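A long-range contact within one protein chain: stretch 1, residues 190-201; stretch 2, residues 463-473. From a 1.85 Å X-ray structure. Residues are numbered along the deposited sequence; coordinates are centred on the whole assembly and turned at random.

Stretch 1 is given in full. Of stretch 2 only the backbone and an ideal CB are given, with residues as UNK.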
ATOM      1  N   GLU A 190     -11.665 -16.151 -16.728  1.00 18.72           N
ATOM      2  CA  GLU A 190     -11.464 -17.355 -17.523  1.00 19.74           C
ATOM      3  C   GLU A 190     -10.063 -17.372 -18.127  1.00 19.61           C
ATOM      4  O   GLU A 190      -9.497 -18.439 -18.363  1.00 20.13           O
ATOM      5  CB  GLU A 190     -12.523 -17.462 -18.622  1.00 21.52           C
ATOM      6  CG  GLU A 190     -13.934 -17.657 -18.088  1.00 23.26           C
ATOM      7  CD  GLU A 190     -14.047 -18.870 -17.183  1.00 25.66           C
ATOM      8  OE1 GLU A 190     -13.779 -19.994 -17.656  1.00 28.12           O
ATOM      9  OE2 GLU A 190     -14.393 -18.700 -15.996  1.00 25.78           O
ATOM     10  N   TYR A 191      -9.507 -16.187 -18.375  1.00 18.29           N
ATOM     11  CA  TYR A 191      -8.133 -16.081 -18.857  1.00 19.42           C
ATOM     12  C   TYR A 191      -7.165 -16.651 -17.829  1.00 19.77           C
ATOM     13  O   TYR A 191      -6.288 -17.448 -18.161  1.00 19.87           O
ATOM     14  CB  TYR A 191      -7.768 -14.628 -19.168  1.00 19.02           C
ATOM     15  CG  TYR A 191      -6.294 -14.417 -19.460  1.00 19.71           C
ATOM     16  CD1 TYR A 191      -5.752 -14.764 -20.692  1.00 20.48           C
ATOM     17  CD2 TYR A 191      -5.447 -13.869 -18.504  1.00 19.30           C
ATOM     18  CE1 TYR A 191      -4.404 -14.573 -20.962  1.00 21.24           C
ATOM     19  CE2 TYR A 191      -4.099 -13.675 -18.764  1.00 19.68           C
ATOM     20  CZ  TYR A 191      -3.583 -14.028 -19.995  1.00 21.19           C
ATOM     21  OH  TYR A 191      -2.241 -13.838 -20.257  1.00 22.25           O
ATOM     22  N   ILE A 192      -7.339 -16.234 -16.579  1.00 18.51           N
ATOM     23  CA  ILE A 192      -6.511 -16.711 -15.479  1.00 18.53           C
ATOM     24  C   ILE A 192      -6.662 -18.221 -15.281  1.00 18.63           C
ATOM     25  O   ILE A 192      -5.674 -18.937 -15.111  1.00 17.80           O
ATOM     26  CB  ILE A 192      -6.861 -15.972 -14.170  1.00 17.76           C
ATOM     27  CG1 ILE A 192      -6.598 -14.472 -14.330  1.00 16.53           C
ATOM     28  CG2 ILE A 192      -6.069 -16.541 -12.999  1.00 16.70           C
ATOM     29  CD1 ILE A 192      -7.011 -13.639 -13.140  1.00 16.13           C
ATOM     30  N   LYS A 193      -7.903 -18.698 -15.327  1.00 18.96           N
ATOM     31  CA  LYS A 193      -8.192 -20.119 -15.148  1.00 19.85           C
ATOM     32  C   LYS A 193      -7.554 -20.989 -16.228  1.00 20.31           C
ATOM     33  O   LYS A 193      -6.906 -21.986 -15.920  1.00 20.95           O
ATOM     34  CB  LYS A 193      -9.704 -20.356 -15.124  1.00 20.61           C
ATOM     35  CG  LYS A 193     -10.113 -21.807 -14.893  1.00 21.84           C
ATOM     36  CD  LYS A 193      -9.577 -22.327 -13.565  1.00 23.44           C
ATOM     37  CE  LYS A 193     -10.273 -23.615 -13.144  1.00 26.88           C
ATOM     38  NZ  LYS A 193     -10.188 -24.675 -14.186  1.00 30.01           N
ATOM     39  N   ASP A 194      -7.743 -20.615 -17.491  1.00 20.52           N
ATOM     40  CA  ASP A 194      -7.225 -21.409 -18.604  1.00 22.95           C
ATOM     41  C   ASP A 194      -5.700 -21.402 -18.634  1.00 22.34           C
ATOM     42  O   ASP A 194      -5.070 -22.355 -19.097  1.00 19.96           O
ATOM     43  CB  ASP A 194      -7.774 -20.897 -19.937  1.00 24.96           C
ATOM     44  CG  ASP A 194      -9.277 -21.071 -20.056  1.00 26.98           C
ATOM     45  OD1 ASP A 194      -9.830 -21.974 -19.394  1.00 27.46           O
ATOM     46  OD2 ASP A 194      -9.905 -20.308 -20.819  1.00 28.08           O
ATOM     47  N   LEU A 195      -5.112 -20.321 -18.134  1.00 20.37           N
ATOM     48  CA  LEU A 195      -3.664 -20.168 -18.143  1.00 20.83           C
ATOM     49  C   LEU A 195      -3.007 -20.913 -16.986  1.00 20.49           C
ATOM     50  O   LEU A 195      -2.066 -21.682 -17.187  1.00 20.24           O
ATOM     51  CB  LEU A 195      -3.287 -18.687 -18.082  1.00 20.08           C
ATOM     52  CG  LEU A 195      -1.793 -18.369 -17.980  1.00 21.46           C
ATOM     53  CD1 LEU A 195      -1.051 -18.860 -19.219  1.00 21.28           C
ATOM     54  CD2 LEU A 195      -1.571 -16.877 -17.762  1.00 20.39           C
ATOM     55  N   THR A 196      -3.516 -20.680 -15.779  1.00 19.46           N
ATOM     56  CA  THR A 196      -2.874 -21.152 -14.556  1.00 19.13           C
ATOM     57  C   THR A 196      -3.509 -22.409 -13.972  1.00 20.48           C
ATOM     58  O   THR A 196      -2.878 -23.122 -13.193  1.00 20.26           O
ATOM     59  CB  THR A 196      -2.899 -20.067 -13.463  1.00 18.03           C
ATOM     60  OG1 THR A 196      -4.252 -19.835 -13.054  1.00 18.76           O
ATOM     61  CG2 THR A 196      -2.292 -18.769 -13.976  1.00 17.23           C
ATOM     62  N   GLY A 197      -4.762 -22.665 -14.333  1.00 21.69           N
ATOM     63  CA  GLY A 197      -5.503 -23.772 -13.756  1.00 22.76           C
ATOM     64  C   GLY A 197      -6.203 -23.361 -12.474  1.00 21.19           C
ATOM     65  O   GLY A 197      -6.884 -24.166 -11.842  1.00 19.43           O
ATOM     66  N   LYS A 198      -6.034 -22.097 -12.093  1.00 20.98           N
ATOM     67  CA  LYS A 198      -6.610 -21.570 -10.861  1.00 20.66           C
ATOM     68  C   LYS A 198      -7.519 -20.374 -11.125  1.00 20.13           C
ATOM     69  O   LYS A 198      -7.381 -19.689 -12.137  1.00 19.92           O
ATOM     70  CB  LYS A 198      -5.508 -21.146  -9.884  1.00 21.01           C
ATOM     71  CG  LYS A 198      -4.388 -22.154  -9.688  1.00 22.87           C
ATOM     72  CD  LYS A 198      -4.840 -23.348  -8.868  1.00 25.58           C
ATOM     73  CE  LYS A 198      -3.672 -24.279  -8.580  1.00 27.68           C
ATOM     74  NZ  LYS A 198      -4.097 -25.467  -7.790  1.00 29.05           N
ATOM     75  N   TYR A 199      -8.440 -20.128 -10.199  1.00 19.23           N
ATOM     76  CA  TYR A 199      -9.183 -18.873 -10.154  1.00 18.31           C
ATOM     77  C   TYR A 199      -8.630 -17.988  -9.038  1.00 18.17           C
ATOM     78  O   TYR A 199      -8.141 -18.495  -8.029  1.00 20.99           O
ATOM     79  CB  TYR A 199     -10.674 -19.120  -9.917  1.00 18.51           C
ATOM     80  CG  TYR A 199     -11.472 -19.535 -11.133  1.00 19.02           C
ATOM     81  CD1 TYR A 199     -11.753 -18.628 -12.146  1.00 18.85           C
ATOM     82  CD2 TYR A 199     -11.978 -20.823 -11.249  1.00 20.12           C
ATOM     83  CE1 TYR A 199     -12.497 -18.998 -13.251  1.00 20.21           C
ATOM     84  CE2 TYR A 199     -12.726 -21.204 -12.350  1.00 21.47           C
ATOM     85  CZ  TYR A 199     -12.982 -20.287 -13.347  1.00 21.41           C
ATOM     86  OH  TYR A 199     -13.725 -20.657 -14.445  1.00 21.41           O
ATOM     87  N   PRO A 200      -8.709 -16.660  -9.206  1.00 16.77           N
ATOM     88  CA  PRO A 200      -8.357 -15.787  -8.081  1.00 16.18           C
ATOM     89  C   PRO A 200      -9.346 -15.971  -6.936  1.00 16.57           C
ATOM     90  O   PRO A 200     -10.513 -16.269  -7.188  1.00 16.23           O
ATOM     91  CB  PRO A 200      -8.459 -14.382  -8.680  1.00 16.28           C
ATOM     92  CG  PRO A 200      -9.444 -14.532  -9.796  1.00 16.00           C
ATOM     93  CD  PRO A 200      -9.177 -15.895 -10.374  1.00 16.38           C
ATOM     94  N   ALA A 201      -8.886 -15.807  -5.701  1.00 15.84           N
ATOM     95  CA  ALA A 201      -9.758 -15.967  -4.544  1.00 15.91           C
ATOM     96  C   ALA A 201     -10.619 -14.725  -4.340  1.00 15.70           C
ATOM     97  O   ALA A 201     -11.804 -14.821  -4.013  1.00 15.84           O
ATOM     98  CB  ALA A 201      -8.936 -16.257  -3.295  1.00 15.87           C
ATOM     99  N   UNK A 463       3.511 -11.291 -17.211  1.00 20.49           N
ATOM    100  CA  UNK A 463       3.943 -12.374 -18.088  1.00 20.26           C
ATOM    101  C   UNK A 463       3.235 -13.671 -17.722  1.00 19.40           C
ATOM    102  O   UNK A 463       2.950 -13.920 -16.551  1.00 18.37           O
ATOM    103  CB  UNK A 463       5.460 -12.557 -18.011  1.00 20.26           C
ATOM    104  N   UNK A 464       2.963 -14.500 -18.726  1.00 19.95           N
ATOM    105  CA  UNK A 464       2.274 -15.766 -18.501  1.00 20.81           C
ATOM    106  C   UNK A 464       3.065 -16.699 -17.583  1.00 20.46           C
ATOM    107  O   UNK A 464       2.484 -17.378 -16.738  1.00 19.96           O
ATOM    108  CB  UNK A 464       2.008 -16.459 -19.839  1.00 20.81           C
ATOM    109  N   UNK A 465       4.385 -16.728 -17.746  1.00 21.23           N
ATOM    110  CA  UNK A 465       5.221 -17.603 -16.928  1.00 22.13           C
ATOM    111  C   UNK A 465       5.177 -17.187 -15.460  1.00 21.79           C
ATOM    112  O   UNK A 465       5.156 -18.039 -14.568  1.00 21.03           O
ATOM    113  CB  UNK A 465       6.664 -17.589 -17.436  1.00 22.13           C
ATOM    114  N   UNK A 466       5.145 -15.881 -15.210  1.00 21.57           N
ATOM    115  CA  UNK A 466       5.058 -15.369 -13.844  1.00 21.23           C
ATOM    116  C   UNK A 466       3.680 -15.617 -13.241  1.00 23.24           C
ATOM    117  O   UNK A 466       3.561 -15.948 -12.059  1.00 19.50           O
ATOM    118  CB  UNK A 466       5.377 -13.873 -13.818  1.00 21.23           C
ATOM    119  N   UNK A 467       2.641 -15.446 -14.053  1.00 11.97           N
ATOM    120  CA  UNK A 467       1.275 -15.698 -13.603  1.00 15.31           C
ATOM    121  C   UNK A 467       1.119 -17.143 -13.150  1.00 17.52           C
ATOM    122  O   UNK A 467       0.603 -17.412 -12.064  1.00 17.19           O
ATOM    123  CB  UNK A 467       0.274 -15.381 -14.716  1.00 15.31           C
ATOM    124  N   UNK A 468       1.580 -18.068 -13.983  1.00 19.25           N
ATOM    125  CA  UNK A 468       1.490 -19.488 -13.665  1.00 22.10           C
ATOM    126  C   UNK A 468       2.305 -19.824 -12.421  1.00 22.00           C
ATOM    127  O   UNK A 468       1.876 -20.621 -11.584  1.00 23.42           O
ATOM    128  CB  UNK A 468       1.966 -20.330 -14.850  1.00 22.10           C
ATOM    129  N   UNK A 469       3.473 -19.205 -12.294  1.00 19.99           N
ATOM    130  CA  UNK A 469       4.351 -19.496 -11.168  1.00 21.05           C
ATOM    131  C   UNK A 469       3.738 -19.069  -9.837  1.00 18.74           C
ATOM    132  O   UNK A 469       3.752 -19.836  -8.874  1.00 18.60           O
ATOM    133  CB  UNK A 469       5.700 -18.802 -11.364  1.00 21.05           C
ATOM    134  N   UNK A 470       3.193 -17.859  -9.769  1.00 17.10           N
ATOM    135  CA  UNK A 470       2.651 -17.393  -8.497  1.00 17.25           C
ATOM    136  C   UNK A 470       1.297 -18.040  -8.206  1.00 17.33           C
ATOM    137  O   UNK A 470       1.024 -18.404  -7.070  1.00 17.44           O
ATOM    138  CB  UNK A 470       2.517 -15.869  -8.504  1.00 17.25           C
ATOM    139  N   UNK A 471       0.467 -18.223  -9.227  1.00 16.65           N
ATOM    140  CA  UNK A 471      -0.856 -18.803  -9.010  1.00 16.63           C
ATOM    141  C   UNK A 471      -0.794 -20.269  -8.580  1.00 18.24           C
ATOM    142  O   UNK A 471      -1.700 -20.757  -7.904  1.00 19.16           O
ATOM    143  CB  UNK A 471      -1.691 -18.678 -10.286  1.00 16.63           C
ATOM    144  N   UNK A 472       0.270 -20.972  -8.962  1.00 19.32           N
ATOM    145  CA  UNK A 472       0.421 -22.371  -8.560  1.00 21.07           C
ATOM    146  C   UNK A 472       1.401 -22.515  -7.401  1.00 21.55           C
ATOM    147  O   UNK A 472       1.788 -23.628  -7.037  1.00 20.48           O
ATOM    148  CB  UNK A 472       0.889 -23.217  -9.746  1.00 21.07           C
ATOM    149  N   UNK A 473       1.799 -21.386  -6.826  1.00 21.67           N
ATOM    150  CA  UNK A 473       2.715 -21.379  -5.691  1.00 22.16           C
ATOM    151  C   UNK A 473       1.996 -21.698  -4.384  1.00 21.61           C
ATOM    152  O   UNK A 473       0.841 -21.319  -4.197  1.00 20.36           O
ATOM    153  CB  UNK A 473       3.412 -20.021  -5.585  1.00 22.16           C
TER

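The helices 190-196 and 464-471 cross at 81°, with their axes 9.6 Å apart at closest approach. No hydrogen bond links the two stretches, so the contact rests on packing.

Position 463 lies right before the helix, and its CA-to-CB bond points away from stretch 1. Small residues suit an N-cap, especially Ser, Thr, Asp or Asn, but nothing in stretch 1 decides. It is Ala-463.

At position 464 the CB points sideways. The ideal CB is 3.9 Å from Leu-195 CD1 and 5.0 Å from Tyr-191 OH. A long chain with an apolar stem would fit, as would a medium apolar one. The residue is Lys-464. Its chain is nearly extended, and its CE comes 3.7 Å from Tyr-191 OH. The methylenes make the contact; the amine finds no acceptor in stretch 1.

Positions 465 and 466 have nothing of stretch 1 within 5.5 Å of their ideal CB. Stretch 1 sets no preference; many residues would serve. They are Ser-465 and Asp-466.

Position 467 points toward stretch 1. Its ideal CB lies 3.9 Å from Leu-195 CD2 and 4.3 Å from Thr-196 CG2, and the Tyr-191 ring is farther along. These are carbon surfaces, so Leu, Ile or Met would suit. The residue is Leu-467. Its CD1 packs 3.7 Å from Leu-195 CD2 and 4.1 Å from Tyr-191 CE2.

Position 468 is where the backbones come closest, with its CA 4.8 Å from the CA of Thr-196. The CB points sideways, 4.6 Å from Thr-196 CG2 and 4.9 Å from Leu-195 O. A flexible chain can run alongside. Lys, Arg or Gln are plausible, as is Ala. It is Lys-468, whose CD passes 3.6 Å from Leu-195 O. The side chains also touch, CG of Lys-468 to CG of Leu-195, at 3.9 Å.

Position 469 points away and position 470 is out of reach, so stretch 1 sets no preference. They are Glu-469 and Ile-470.

Position 471 points toward stretch 1. Its ideal CB is 3.7 Å from Thr-196 CB and 4.4 Å from Lys-198 CG. Beyond lies a space lined by Ile-192, Thr-196, Lys-198 and Pro-200. A large side chain is called for: Phe, Tyr, Trp, Leu or Met. The residue is Tyr-471, which has the largest area covered in this contact. Ile-192 CG2 sits over one ring face, 3.8 Å from the centroid, in a CH-pi contact. Pro-200 CA lies at the ring edge. Tyr-471 OH lies 3.4 Å from Pro-200 CB.

Position 472 is the first to leave helical angles. Its ideal CB points sideways, 4.8 Å from Lys-198 CE and 5.1 Å from Thr-196 O. A small or medium residue would suit, such as Ser, Thr, Asn or Ala. It is Thr-472. Its CG2 touches Thr-196 O at 3.6 Å, while its OG1 donates to Lys-468 O at 2.8 Å.

Position 473 is out of reach, and many residues would do. It is Ser-473.

Stretch 2 (463-473) AKSDLKEIYTS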
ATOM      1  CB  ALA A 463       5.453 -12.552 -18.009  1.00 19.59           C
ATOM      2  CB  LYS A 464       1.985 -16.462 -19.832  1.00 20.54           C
ATOM      3  CG  LYS A 464       0.929 -15.765 -20.675  1.00 23.36           C
ATOM      4  CD  LYS A 464       0.674 -16.516 -21.969  1.00 24.93           C
ATOM      5  CE  LYS A 464      -0.393 -15.832 -22.806  1.00 25.17           C
ATOM      6  NZ  LYS A 464      -0.633 -16.563 -24.081  1.00 27.43           N
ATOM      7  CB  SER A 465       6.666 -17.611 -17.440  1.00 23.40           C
ATOM      8  OG  SER A 465       7.251 -16.323 -17.376  1.00 25.07           O
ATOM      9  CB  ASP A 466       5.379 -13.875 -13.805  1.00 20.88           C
ATOM     10  CG  ASP A 466       6.832 -13.584 -14.110  1.00 21.87           C
ATOM     11  OD1 ASP A 466       7.703 -14.344 -13.634  1.00 21.94           O
ATOM     12  OD2 ASP A 466       7.103 -12.600 -14.831  1.00 21.55           O
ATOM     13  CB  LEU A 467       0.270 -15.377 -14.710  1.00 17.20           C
ATOM     14  CG  LEU A 467      -0.069 -13.895 -14.878  1.00 16.57           C
ATOM     15  CD1 LEU A 467      -0.911 -13.664 -16.124  1.00 15.77           C
ATOM     16  CD2 LEU A 467      -0.788 -13.380 -13.642  1.00 16.26           C
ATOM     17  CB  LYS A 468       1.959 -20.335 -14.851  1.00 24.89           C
ATOM     18  CG  LYS A 468       1.061 -20.228 -16.072  1.00 28.42           C
ATOM     19  CD  LYS A 468       1.477 -21.199 -17.165  1.00 31.84           C
ATOM     20  CE  LYS A 468       2.876 -20.899 -17.666  1.00 34.64           C
ATOM     21  NZ  LYS A 468       3.272 -21.806 -18.783  1.00 36.44           N
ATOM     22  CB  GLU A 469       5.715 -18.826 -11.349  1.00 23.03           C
ATOM     23  CG  GLU A 469       6.698 -19.187 -10.251  1.00 26.15           C
ATOM     24  CD  GLU A 469       8.126 -18.786 -10.571  1.00 29.22           C
ATOM     25  OE1 GLU A 469       8.350 -18.126 -11.609  1.00 27.84           O
ATOM     26  OE2 GLU A 469       9.025 -19.139  -9.777  1.00 31.23           O
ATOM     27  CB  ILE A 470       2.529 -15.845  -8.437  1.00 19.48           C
ATOM     28  CG1 ILE A 470       2.109 -15.402  -7.032  1.00 19.71           C
ATOM     29  CG2 ILE A 470       1.568 -15.310  -9.499  1.00 18.73           C
ATOM     30  CD1 ILE A 470       2.336 -13.931  -6.755  1.00 20.07           C
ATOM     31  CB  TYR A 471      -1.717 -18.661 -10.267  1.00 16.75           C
ATOM     32  CG  TYR A 471      -2.666 -17.485 -10.209  1.00 17.59           C
ATOM     33  CD1 TYR A 471      -3.919 -17.611  -9.621  1.00 18.04           C
ATOM     34  CD2 TYR A 471      -2.308 -16.248 -10.733  1.00 17.58           C
ATOM     35  CE1 TYR A 471      -4.793 -16.540  -9.560  1.00 17.54           C
ATOM     36  CE2 TYR A 471      -3.176 -15.166 -10.676  1.00 17.81           C
ATOM     37  CZ  TYR A 471      -4.417 -15.321 -10.087  1.00 18.14           C
ATOM     38  OH  TYR A 471      -5.286 -14.257 -10.025  1.00 19.54           O
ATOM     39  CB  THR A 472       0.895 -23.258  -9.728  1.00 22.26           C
ATOM     40  OG1 THR A 472       2.239 -22.914 -10.086  1.00 21.77           O
ATOM     41  CG2 THR A 472      -0.018 -23.087 -10.934  1.00 22.24           C
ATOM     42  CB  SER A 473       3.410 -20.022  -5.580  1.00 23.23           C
ATOM     43  OG  SER A 473       4.170 -19.939  -4.387  1.00 25.29           O
TER
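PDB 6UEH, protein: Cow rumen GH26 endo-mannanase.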